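Side-chain contact in O-succinylhomoserine sulfhydrylase (Mycobacterium tuberculosis, PDB 3NDN), which probably makes L-homocysteine from O-succinyl-L-homoserine and hydrogen sulfide for methionine biosynthesis, using pyridoxal 5'-phosphate as cofactor: residues Glu87-Leu92 with Lys272-Leu277. Residues are numbered along the deposited sequence; the frame is centred on the assembly and turned at random.
Sequences EERLRL and KGLETL
The helical segment 87-92 comes closest to segment 272-277, at the junction leading into helix 277-296, at L90 and L274, whose CA atoms are 7.6 Å apart. L274 projects toward helix 81-94 and R89 reaches back, the two side chains lying alongside each other and running opposite ways. L274 CD1 lies 3.8 Å from R89 CG, and the same methyl ends 4.2 Å from L90 CB, while F86 and I93 of helix 81-94 also touch this leucine. R89 runs out along L274 because its CG stands trans to the main-chain nitrogen (chi1 -174°), bringing R89 CD to 3.9 Å from L274 CB before the chain bends at chi3. The contact is buried and belongs to the pyridoxal-phosphate enzyme fold of the trans-sulfuration family, in which it joins helix 81-94, leading into edge strand 98-102 of the seven-stranded sheet, to the junction before the long helix 277-296. Beyond the aliphatic packing, R89 NH2 donates to the anti lone pair of E275 OE2 over 3.2 Å, a bent salt bridge (138° at the hydrogen) with the guanidinium and carboxylate planes turned 49° apart. From the syn side of the carboxylate, K272 NZ meets the same E275 OE2 at 3.0 Å. E46 pairs with both R89 and K272, and G34 O and L271 O take further guanidinium bonds, limiting rotation of the arginine head. Across the subunit boundary, K364 of the second subunit is a third cationic partner of E275 OE2, and Q232 of that subunit bonds to E275 OE1.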
loop_
_atom_site.group_PDB
_atom_site.type_symbol
_atom_site.label_atom_id
_atom_site.label_comp_id
_atom_site.label_asym_id
_atom_site.label_seq_id
_atom_site.Cartn_x
_atom_site.Cartn_y
_atom_site.Cartn_z
ATOM N N GLU A 87 0.320 0.941 18.664
ATOM C CA GLU A 87 0.094 0.468 20.056
ATOM C C GLU A 87 0.312 1.612 21.059
ATOM O O GLU A 87 -0.510 1.823 21.965
ATOM C CB GLU A 87 1.019 -0.700 20.416
ATOM C CG GLU A 87 0.659 -2.070 19.799
ATOM C CD GLU A 87 1.763 -3.133 19.940
ATOM O OE1 GLU A 87 2.938 -2.760 20.206
ATOM O OE2 GLU A 87 1.464 -4.360 19.773
ATOM N N GLU A 88 1.406 2.350 20.896
ATOM C CA GLU A 88 1.732 3.417 21.856
ATOM C C GLU A 88 0.847 4.650 21.733
ATOM O O GLU A 88 0.472 5.264 22.748
ATOM C CB GLU A 88 3.222 3.771 21.794
ATOM C CG GLU A 88 3.654 4.891 22.753
ATOM C CD GLU A 88 3.849 4.438 24.197
ATOM O OE1 GLU A 88 3.590 3.241 24.517
ATOM O OE2 GLU A 88 4.278 5.299 25.016
ATOM N N ARG A 89 0.498 5.030 20.501
ATOM C CA ARG A 89 -0.435 6.140 20.283
ATOM C C ARG A 89 -1.811 5.869 20.923
ATOM O O ARG A 89 -2.358 6.738 21.616
ATOM C CB ARG A 89 -0.554 6.485 18.772
ATOM C CG ARG A 89 -1.408 7.732 18.448
ATOM C CD ARG A 89 -1.191 8.204 16.981
ATOM N NE ARG A 89 0.173 8.711 16.780
ATOM C CZ ARG A 89 0.654 9.209 15.634
ATOM N NH1 ARG A 89 1.914 9.647 15.586
ATOM N NH2 ARG A 89 -0.103 9.256 14.536
ATOM N N LEU A 90 -2.360 4.662 20.727
ATOM C CA LEU A 90 -3.646 4.307 21.342
ATOM C C LEU A 90 -3.518 4.232 22.884
ATOM O O LEU A 90 -4.418 4.667 23.600
ATOM C CB LEU A 90 -4.196 2.959 20.773
ATOM C CG LEU A 90 -5.566 2.445 21.262
ATOM C CD1 LEU A 90 -6.706 3.469 21.089
ATOM C CD2 LEU A 90 -5.938 1.060 20.642
ATOM N N ARG A 91 -2.398 3.708 23.377
ATOM C CA ARG A 91 -2.145 3.601 24.830
ATOM C C ARG A 91 -2.123 5.003 25.474
ATOM O O ARG A 91 -2.690 5.210 26.560
ATOM C CB ARG A 91 -0.814 2.864 25.112
ATOM C CG ARG A 91 -0.569 2.506 26.626
ATOM C CD ARG A 91 0.939 2.262 26.952
ATOM N NE ARG A 91 1.779 3.453 26.755
ATOM C CZ ARG A 91 1.726 4.576 27.482
ATOM N NH1 ARG A 91 0.841 4.722 28.480
ATOM N NH2 ARG A 91 2.550 5.584 27.193
ATOM N N LEU A 92 -1.491 5.955 24.789
ATOM C CA LEU A 92 -1.432 7.363 25.244
ATOM C C LEU A 92 -2.813 8.002 25.302
ATOM O O LEU A 92 -3.136 8.648 26.302
ATOM C CB LEU A 92 -0.502 8.217 24.368
ATOM C CG LEU A 92 1.008 8.001 24.621
ATOM C CD1 LEU A 92 1.858 8.491 23.441
ATOM C CD2 LEU A 92 1.455 8.683 25.928
ATOM N N LYS A 272 -2.585 6.569 11.460
ATOM C CA LYS A 272 -2.868 7.829 10.807
ATOM C C LYS A 272 -4.363 8.157 11.055
ATOM O O LYS A 272 -4.719 9.316 11.192
ATOM C CB LYS A 272 -2.550 7.770 9.297
ATOM C CG LYS A 272 -1.052 7.542 8.949
ATOM C CD LYS A 272 -0.117 8.639 9.530
ATOM C CE LYS A 272 -0.131 9.907 8.695
ATOM N NZ LYS A 272 0.767 10.981 9.271
ATOM N N GLY A 273 -5.207 7.134 11.162
ATOM C CA GLY A 273 -6.641 7.379 11.532
ATOM C C GLY A 273 -6.783 7.993 12.931
ATOM O O GLY A 273 -7.707 8.782 13.199
ATOM N N LEU A 274 -5.865 7.640 13.825
ATOM C CA LEU A 274 -5.924 8.126 15.216
ATOM C C LEU A 274 -5.673 9.652 15.298
ATOM O O LEU A 274 -6.116 10.319 16.240
ATOM C CB LEU A 274 -4.945 7.357 16.101
ATOM C CG LEU A 274 -5.317 5.918 16.525
ATOM C CD1 LEU A 274 -4.124 5.305 17.265
ATOM C CD2 LEU A 274 -6.593 5.875 17.401
ATOM N N GLU A 275 -5.014 10.207 14.287
ATOM C CA GLU A 275 -4.744 11.676 14.247
ATOM C C GLU A 275 -6.020 12.520 14.140
ATOM O O GLU A 275 -6.082 13.630 14.681
ATOM C CB GLU A 275 -3.812 12.040 13.106
ATOM C CG GLU A 275 -2.406 11.398 13.214
ATOM C CD GLU A 275 -1.450 11.791 12.099
ATOM O OE1 GLU A 275 -1.767 12.708 11.289
ATOM O OE2 GLU A 275 -0.340 11.193 12.049
ATOM N N THR A 276 -7.018 12.008 13.425
ATOM C CA THR A 276 -8.297 12.735 13.227
ATOM C C THR A 276 -9.476 12.247 14.085
ATOM O O THR A 276 -10.619 12.758 13.948
ATOM C CB THR A 276 -8.751 12.720 11.732
ATOM O OG1 THR A 276 -8.873 11.362 11.291
ATOM C CG2 THR A 276 -7.766 13.465 10.832
ATOM N N LEU A 277 -9.231 11.296 14.983
ATOM C CA LEU A 277 -10.325 10.690 15.770
ATOM C C LEU A 277 -11.137 11.726 16.557
ATOM O O LEU A 277 -12.387 11.717 16.516
ATOM C CB LEU A 277 -9.808 9.570 16.701
ATOM C CG LEU A 277 -10.771 8.677 17.529
ATOM C CD1 LEU A 277 -11.706 7.839 16.664
ATOM C CD2 LEU A 277 -9.989 7.771 18.459
#